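Local coordinates for protein prephenate dehydratase (Arthrobacter aurescens, PDB 3MWB) that probably catalyses the conversion of prephenate to phenylpyruvate in L-phenylalanine biosynthesis and binds L-phenylalanine in its ACT domain, at residues G112-E124 and L170-T182. Numbering follows the deposited sequence.
Sequences GHAWAQCRLWVDE and LAEDIGDNPDAVT
The N-terminus of helix 119-125, in the periplasmic-binding-protein-like prephenate dehydratase region, receives Asp176 from the loop that runs from strand 168-171 of one mixed sheet to strand 181-188 of the other. Because the first amide N-H groups of a helix lack acceptors within it, a carboxylate brought in from a distant loop can serve them. Here Asp176 OD1 accepts a hydrogen bond from Leu120 N at 2.9 Å, nearly straight at 157° and met on the syn side, while OD2 takes a weak one from Arg119 N at 3.3 Å. CB, CG and CD1 of Leu120 lie against OD1. The backbone appears to join in, Asp176 N donating to Gln117 O in the turn leading to Cys118, the N-cap residue, though the position of that oxygen is doubtful.

At the next residue the contact becomes apolar. Trp121, its CG anti to the backbone N (chi1 -166°), lays its indole over Ile174, whose CG2 sits 3.5 Å from the centroid of the five-membered ring and only 4° off the normal, a CH-pi contact. Ala171 CB reaches the six-membered ring obliquely, 3.3 Å from Trp121 CZ2, and Ile174 CG1 also meets Cys118 SG at 4.0 Å. Leu94 of strand 93-96 touches Trp121, Ala171 and Ile174, tying this patch to the sheet beneath. An alanine in place of Trp121 would probably leave Ile174 CG2 without its aromatic face and open a gap beside Ala171.

At the other flank a water accepts from Asn177 N at 2.9 Å and donates weakly to Gln117 OE1. Since the negative carboxylate faces the positive end of the helix dipole, its ionised form is likely to be favoured, adding an electrostatic component to the apolar packing.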
ATOM      1  N   GLY A 112     -26.392 -12.877 -31.401  1.00 28.30           N
ATOM      2  CA  GLY A 112     -26.985 -12.761 -30.050  1.00 29.02           C
ATOM      3  C   GLY A 112     -26.745 -11.439 -29.335  1.00 28.43           C
ATOM      4  O   GLY A 112     -27.601 -10.964 -28.574  1.00 30.48           O
ATOM      5  N   HIS A 113     -25.583 -10.839 -29.561  1.00 34.19           N
ATOM      6  CA  HIS A 113     -25.248  -9.537 -28.971  1.00 33.10           C
ATOM      7  C   HIS A 113     -26.137  -8.410 -29.505  1.00 32.65           C
ATOM      8  O   HIS A 113     -26.506  -7.498 -28.766  1.00 32.68           O
ATOM      9  CB  HIS A 113     -23.774  -9.213 -29.226  1.00 32.84           C
ATOM     10  CG  HIS A 113     -22.824 -10.123 -28.504  1.00 33.26           C
ATOM     11  ND1 HIS A 113     -21.478  -9.851 -28.385  1.00 32.08           N
ATOM     12  CD2 HIS A 113     -23.031 -11.292 -27.844  1.00 34.72           C
ATOM     13  CE1 HIS A 113     -20.895 -10.818 -27.695  1.00 34.62           C
ATOM     14  NE2 HIS A 113     -21.814 -11.705 -27.354  1.00 32.01           N
ATOM     15  N   ALA A 114     -26.458  -8.476 -30.794  1.00 32.38           N
ATOM     16  CA  ALA A 114     -27.390  -7.528 -31.403  1.00 33.06           C
ATOM     17  C   ALA A 114     -28.817  -7.762 -30.886  1.00 32.93           C
ATOM     18  O   ALA A 114     -29.505  -6.821 -30.458  1.00 32.95           O
ATOM     19  CB  ALA A 114     -27.339  -7.627 -32.918  1.00 33.41           C
ATOM     20  N   TRP A 115     -29.244  -9.020 -30.910  1.00 33.90           N
ATOM     21  CA  TRP A 115     -30.575  -9.385 -30.443  1.00 35.51           C
ATOM     22  C   TRP A 115     -30.855  -8.826 -29.059  1.00 35.51           C
ATOM     23  O   TRP A 115     -31.870  -8.158 -28.858  1.00 36.17           O
ATOM     24  CB  TRP A 115     -30.771 -10.906 -30.440  1.00 37.64           C
ATOM     25  CG  TRP A 115     -32.148 -11.303 -29.988  1.00 40.23           C
ATOM     26  CD1 TRP A 115     -32.488 -11.858 -28.788  1.00 43.15           C
ATOM     27  CD2 TRP A 115     -33.373 -11.132 -30.714  1.00 42.86           C
ATOM     28  NE1 TRP A 115     -33.847 -12.061 -28.728  1.00 46.63           N
ATOM     29  CE2 TRP A 115     -34.416 -11.622 -29.895  1.00 46.23           C
ATOM     30  CE3 TRP A 115     -33.691 -10.620 -31.981  1.00 42.11           C
ATOM     31  CZ2 TRP A 115     -35.757 -11.615 -30.302  1.00 48.18           C
ATOM     32  CZ3 TRP A 115     -35.012 -10.615 -32.383  1.00 44.09           C
ATOM     33  CH2 TRP A 115     -36.031 -11.118 -31.549  1.00 47.42           C
ATOM     34  N   ALA A 116     -29.936  -9.074 -28.126  1.00 35.88           N
ATOM     35  CA  ALA A 116     -30.097  -8.703 -26.718  1.00 37.38           C
ATOM     36  C   ALA A 116     -30.250  -7.193 -26.503  1.00 37.09           C
ATOM     37  O   ALA A 116     -30.756  -6.755 -25.472  1.00 39.05           O
ATOM     38  CB  ALA A 116     -28.912  -9.237 -25.901  1.00 38.39           C
ATOM     39  N   GLN A 117     -29.794  -6.406 -27.475  1.00 35.34           N
ATOM     40  CA  GLN A 117     -29.870  -4.947 -27.387  1.00 35.97           C
ATOM     41  C   GLN A 117     -31.029  -4.343 -28.157  1.00 34.27           C
ATOM     42  O   GLN A 117     -31.156  -3.130 -28.175  1.00 35.22           O
ATOM     43  CB  GLN A 117     -28.618  -4.314 -27.969  1.00 36.80           C
ATOM     44  CG  GLN A 117     -27.355  -4.551 -27.217  1.00 39.20           C
ATOM     45  CD  GLN A 117     -26.241  -3.795 -27.864  1.00 40.78           C
ATOM     46  OE1 GLN A 117     -26.243  -2.562 -27.882  1.00 43.32           O
ATOM     47  NE2 GLN A 117     -25.289  -4.522 -28.429  1.00 40.69           N
ATOM     48  N   CYS A 118     -31.818  -5.165 -28.842  1.00 32.43           N
ATOM     49  CA  CYS A 118     -32.948  -4.672 -29.626  1.00 31.41           C
ATOM     50  C   CYS A 118     -34.287  -5.143 -29.079  1.00 32.15           C
ATOM     51  O   CYS A 118     -35.313  -5.015 -29.744  1.00 31.66           O
ATOM     52  CB  CYS A 118     -32.804  -5.077 -31.096  1.00 31.15           C
ATOM     53  SG  CYS A 118     -31.445  -4.230 -31.911  1.00 30.23           S
ATOM     54  N   ARG A 119     -34.264  -5.655 -27.854  1.00 33.99           N
ATOM     55  CA  ARG A 119     -35.451  -6.180 -27.187  1.00 36.60           C
ATOM     56  C   ARG A 119     -36.649  -5.247 -27.150  1.00 36.71           C
ATOM     57  O   ARG A 119     -37.768  -5.685 -27.412  1.00 37.98           O
ATOM     58  CB  ARG A 119     -35.106  -6.649 -25.764  1.00 39.76           C
ATOM     59  CG  ARG A 119     -34.152  -7.852 -25.739  1.00 41.65           C
ATOM     60  CD  ARG A 119     -34.629  -8.950 -26.706  1.00 44.12           C
ATOM     61  NE  ARG A 119     -36.005  -9.325 -26.413  1.00 49.19           N
ATOM     62  CZ  ARG A 119     -36.372 -10.142 -25.425  1.00 55.42           C
ATOM     63  NH1 ARG A 119     -35.456 -10.713 -24.643  1.00 57.21           N
ATOM     64  NH2 ARG A 119     -37.661 -10.404 -25.228  1.00 58.04           N
ATOM     65  N   LEU A 120     -36.420  -3.976 -26.825  1.00 36.64           N
ATOM     66  CA  LEU A 120     -37.522  -3.036 -26.572  1.00 37.25           C
ATOM     67  C   LEU A 120     -38.393  -2.858 -27.808  1.00 35.14           C
ATOM     68  O   LEU A 120     -39.610  -3.058 -27.761  1.00 35.46           O
ATOM     69  CB  LEU A 120     -37.004  -1.676 -26.097  1.00 38.34           C
ATOM     70  CG  LEU A 120     -36.429  -1.594 -24.685  1.00 42.60           C
ATOM     71  CD1 LEU A 120     -35.671  -0.274 -24.493  1.00 44.71           C
ATOM     72  CD2 LEU A 120     -37.518  -1.778 -23.629  1.00 46.90           C
ATOM     73  N   TRP A 121     -37.746  -2.488 -28.907  1.00 33.22           N
ATOM     74  CA  TRP A 121     -38.403  -2.315 -30.189  1.00 32.12           C
ATOM     75  C   TRP A 121     -39.044  -3.616 -30.682  1.00 32.17           C
ATOM     76  O   TRP A 121     -40.210  -3.627 -31.067  1.00 32.79           O
ATOM     77  CB  TRP A 121     -37.391  -1.797 -31.207  1.00 32.05           C
ATOM     78  CG  TRP A 121     -38.022  -1.286 -32.441  1.00 33.66           C
ATOM     79  CD1 TRP A 121     -38.351   0.009 -32.717  1.00 34.13           C
ATOM     80  CD2 TRP A 121     -38.427  -2.056 -33.574  1.00 34.45           C
ATOM     81  NE1 TRP A 121     -38.922   0.094 -33.961  1.00 35.03           N
ATOM     82  CE2 TRP A 121     -38.985  -1.161 -34.506  1.00 35.60           C
ATOM     83  CE3 TRP A 121     -38.367  -3.417 -33.894  1.00 36.22           C
ATOM     84  CZ2 TRP A 121     -39.481  -1.580 -35.738  1.00 37.81           C
ATOM     85  CZ3 TRP A 121     -38.864  -3.832 -35.119  1.00 38.50           C
ATOM     86  CH2 TRP A 121     -39.414  -2.916 -36.023  1.00 38.30           C
ATOM     87  N   VAL A 122     -38.289  -4.713 -30.673  1.00 32.35           N
ATOM     88  CA  VAL A 122     -38.834  -5.990 -31.140  1.00 34.01           C
ATOM     89  C   VAL A 122     -40.064  -6.449 -30.335  1.00 36.15           C
ATOM     90  O   VAL A 122     -41.085  -6.769 -30.932  1.00 37.35           O
ATOM     91  CB  VAL A 122     -37.746  -7.108 -31.236  1.00 35.39           C
ATOM     92  CG1 VAL A 122     -38.385  -8.479 -31.418  1.00 37.95           C
ATOM     93  CG2 VAL A 122     -36.782  -6.816 -32.387  1.00 33.92           C
ATOM     94  N   ASP A 123     -39.975  -6.467 -29.001  1.00 37.18           N
ATOM     95  CA  ASP A 123     -41.130  -6.856 -28.160  1.00 41.23           C
ATOM     96  C   ASP A 123     -42.366  -5.999 -28.447  1.00 40.44           C
ATOM     97  O   ASP A 123     -43.498  -6.484 -28.385  1.00 43.47           O
ATOM     98  CB  ASP A 123     -40.823  -6.724 -26.667  1.00 43.25           C
ATOM     99  CG  ASP A 123     -39.827  -7.744 -26.170  1.00 47.23           C
ATOM    100  OD1 ASP A 123     -39.439  -8.673 -26.916  1.00 50.70           O
ATOM    101  OD2 ASP A 123     -39.423  -7.607 -25.000  1.00 51.35           O
ATOM    102  N   GLU A 124     -42.137  -4.718 -28.717  1.00 51.10           N
ATOM    103  CA  GLU A 124     -43.228  -3.774 -28.929  1.00 52.48           C
ATOM    104  C   GLU A 124     -43.862  -3.950 -30.303  1.00 52.69           C
ATOM    105  O   GLU A 124     -45.078  -4.048 -30.413  1.00 54.26           O
ATOM    106  CB  GLU A 124     -42.743  -2.336 -28.735  1.00 51.36           C
ATOM    107  CG  GLU A 124     -43.793  -1.273 -29.036  1.00 54.01           C
ATOM    108  CD  GLU A 124     -44.935  -1.241 -28.024  1.00 56.85           C
ATOM    109  OE1 GLU A 124     -44.770  -1.787 -26.911  1.00 57.42           O
ATOM    110  OE2 GLU A 124     -46.001  -0.670 -28.344  1.00 59.26           O
ATOM    111  N   LEU A 170     -36.419  -1.983 -43.201  1.00 36.96           N
ATOM    112  CA  LEU A 170     -37.786  -1.952 -42.684  1.00 37.74           C
ATOM    113  C   LEU A 170     -37.935  -1.043 -41.471  1.00 36.67           C
ATOM    114  O   LEU A 170     -38.967  -0.421 -41.299  1.00 37.56           O
ATOM    115  CB  LEU A 170     -38.268  -3.361 -42.341  1.00 37.45           C
ATOM    116  CG  LEU A 170     -39.405  -3.994 -43.151  1.00 40.91           C
ATOM    117  CD1 LEU A 170     -39.497  -3.509 -44.613  1.00 44.81           C
ATOM    118  CD2 LEU A 170     -39.314  -5.519 -43.068  1.00 41.15           C
ATOM    119  N   ALA A 171     -36.912  -1.007 -40.618  1.00 34.43           N
ATOM    120  CA  ALA A 171     -36.918  -0.144 -39.440  1.00 34.32           C
ATOM    121  C   ALA A 171     -35.519   0.399 -39.154  1.00 33.62           C
ATOM    122  O   ALA A 171     -34.534  -0.349 -39.238  1.00 32.47           O
ATOM    123  CB  ALA A 171     -37.433  -0.904 -38.239  1.00 32.78           C
ATOM    124  N   GLU A 172     -35.453   1.691 -38.812  1.00 34.50           N
ATOM    125  CA  GLU A 172     -34.195   2.397 -38.515  1.00 34.72           C
ATOM    126  C   GLU A 172     -33.968   2.605 -37.016  1.00 33.82           C
ATOM    127  O   GLU A 172     -34.922   2.886 -36.276  1.00 33.51           O
ATOM    128  CB  GLU A 172     -34.193   3.768 -39.193  1.00 36.91           C
ATOM    129  CG  GLU A 172     -33.710   3.766 -40.624  1.00 40.28           C
ATOM    130  CD  GLU A 172     -33.748   5.161 -41.265  1.00 44.92           C
ATOM    131  OE1 GLU A 172     -34.708   5.951 -41.042  1.00 46.44           O
ATOM    132  OE2 GLU A 172     -32.796   5.469 -41.999  1.00 48.63           O
ATOM    133  N   ASP A 173     -32.713   2.456 -36.581  1.00 30.80           N
ATOM    134  CA  ASP A 173     -32.285   2.839 -35.221  1.00 31.26           C
ATOM    135  C   ASP A 173     -33.131   2.146 -34.139  1.00 31.39           C
ATOM    136  O   ASP A 173     -33.845   2.784 -33.388  1.00 31.98           O
ATOM    137  CB  ASP A 173     -32.307   4.377 -35.070  1.00 32.49           C
ATOM    138  CG  ASP A 173     -31.433   4.896 -33.904  1.00 35.24           C
ATOM    139  OD1 ASP A 173     -30.464   4.223 -33.502  1.00 35.70           O
ATOM    140  OD2 ASP A 173     -31.712   6.016 -33.399  1.00 40.02           O
ATOM    141  N   ILE A 174     -33.018   0.827 -34.050  1.00 30.78           N
ATOM    142  CA  ILE A 174     -33.919   0.056 -33.196  1.00 31.67           C
ATOM    143  C   ILE A 174     -33.289  -0.462 -31.894  1.00 32.24           C
ATOM    144  O   ILE A 174     -33.896  -1.275 -31.184  1.00 33.73           O
ATOM    145  CB  ILE A 174     -34.562  -1.107 -33.988  1.00 31.74           C
ATOM    146  CG1 ILE A 174     -33.484  -2.016 -34.612  1.00 30.89           C
ATOM    147  CG2 ILE A 174     -35.460  -0.549 -35.065  1.00 31.12           C
ATOM    148  CD1 ILE A 174     -34.026  -3.374 -35.104  1.00 34.82           C
ATOM    149  N   GLY A 175     -32.085   0.013 -31.578  1.00 30.97           N
ATOM    150  CA  GLY A 175     -31.374  -0.402 -30.365  1.00 30.95           C
ATOM    151  C   GLY A 175     -31.899   0.209 -29.068  1.00 32.43           C
ATOM    152  O   GLY A 175     -32.463   1.310 -29.066  1.00 32.79           O
ATOM    153  N   ASP A 176     -31.689  -0.524 -27.974  1.00 33.66           N
ATOM    154  CA  ASP A 176     -32.126  -0.187 -26.613  1.00 36.60           C
ATOM    155  C   ASP A 176     -31.293   0.938 -25.963  1.00 37.21           C
ATOM    156  O   ASP A 176     -31.774   1.642 -25.060  1.00 38.62           O
ATOM    157  CB  ASP A 176     -32.010  -1.438 -25.692  1.00 37.29           C
ATOM    158  CG  ASP A 176     -32.990  -2.584 -26.065  1.00 39.15           C
ATOM    159  OD1 ASP A 176     -34.002  -2.367 -26.772  1.00 39.81           O
ATOM    160  OD2 ASP A 176     -32.743  -3.731 -25.623  1.00 39.33           O
ATOM    161  N   ASN A 177     -30.037   1.066 -26.378  1.00 36.15           N
ATOM    162  CA  ASN A 177     -29.084   1.948 -25.681  1.00 36.95           C
ATOM    163  C   ASN A 177     -28.561   3.068 -26.581  1.00 36.18           C
ATOM    164  O   ASN A 177     -27.811   2.804 -27.528  1.00 34.19           O
ATOM    165  CB  ASN A 177     -27.935   1.125 -25.046  1.00 36.36           C
ATOM    166  CG  ASN A 177     -26.794   2.001 -24.443  1.00 37.77           C
ATOM    167  OD1 ASN A 177     -26.971   3.190 -24.128  1.00 38.90           O
ATOM    168  ND2 ASN A 177     -25.617   1.389 -24.276  1.00 35.73           N
ATOM    169  N   PRO A 178     -28.923   4.329 -26.252  1.00 37.76           N
ATOM    170  CA  PRO A 178     -28.521   5.502 -27.031  1.00 37.70           C
ATOM    171  C   PRO A 178     -27.011   5.697 -27.071  1.00 37.08           C
ATOM    172  O   PRO A 178     -26.482   6.157 -28.089  1.00 36.79           O
ATOM    173  CB  PRO A 178     -29.186   6.674 -26.287  1.00 39.77           C
ATOM    174  CG  PRO A 178     -29.399   6.175 -24.888  1.00 40.70           C
ATOM    175  CD  PRO A 178     -29.711   4.713 -25.059  1.00 39.87           C
ATOM    176  N   ASP A 179     -26.338   5.335 -25.981  1.00 37.31           N
ATOM    177  CA  ASP A 179     -24.902   5.553 -25.819  1.00 36.88           C
ATOM    178  C   ASP A 179     -24.059   4.350 -26.242  1.00 34.56           C
ATOM    179  O   ASP A 179     -22.853   4.326 -26.003  1.00 34.01           O
ATOM    180  CB  ASP A 179     -24.588   5.884 -24.360  1.00 38.61           C
ATOM    181  CG  ASP A 179     -25.252   7.167 -23.887  1.00 42.79           C
ATOM    182  OD1 ASP A 179     -26.009   7.813 -24.657  1.00 46.04           O
ATOM    183  OD2 ASP A 179     -25.023   7.526 -22.719  1.00 45.90           O
ATOM    184  N   ALA A 180     -24.683   3.349 -26.854  1.00 33.28           N
ATOM    185  CA  ALA A 180     -23.959   2.132 -27.236  1.00 31.87           C
ATOM    186  C   ALA A 180     -22.819   2.435 -28.214  1.00 30.91           C
ATOM    187  O   ALA A 180     -23.033   3.059 -29.265  1.00 29.44           O
ATOM    188  CB  ALA A 180     -24.908   1.129 -27.861  1.00 31.68           C
ATOM    189  N   VAL A 181     -21.613   1.978 -27.868  1.00 30.77           N
ATOM    190  CA  VAL A 181     -20.450   2.131 -28.751  1.00 29.59           C
ATOM    191  C   VAL A 181     -19.590   0.901 -28.636  1.00 28.65           C
ATOM    192  O   VAL A 181     -19.566   0.269 -27.588  1.00 29.14           O
ATOM    193  CB  VAL A 181     -19.577   3.358 -28.396  1.00 30.72           C
ATOM    194  CG1 VAL A 181     -20.356   4.684 -28.592  1.00 31.23           C
ATOM    195  CG2 VAL A 181     -19.030   3.248 -26.955  1.00 32.96           C
ATOM    196  N   THR A 182     -18.896   0.566 -29.723  1.00 26.99           N
ATOM    197  CA  THR A 182     -17.890  -0.484 -29.693  1.00 26.44           C
ATOM    198  C   THR A 182     -16.507   0.152 -29.722  1.00 25.87           C
ATOM    199  O   THR A 182     -16.257   1.099 -30.476  1.00 26.20           O
ATOM    200  CB  THR A 182     -18.059  -1.455 -30.892  1.00 25.67           C
ATOM    201  OG1 THR A 182     -19.372  -2.022 -30.852  1.00 25.22           O
ATOM    202  CG2 THR A 182     -17.002  -2.604 -30.853  1.00 25.01           C
TER
HETATM  203  O   HOH W   1     -28.640  -0.285 -28.564  1.00 36.08           O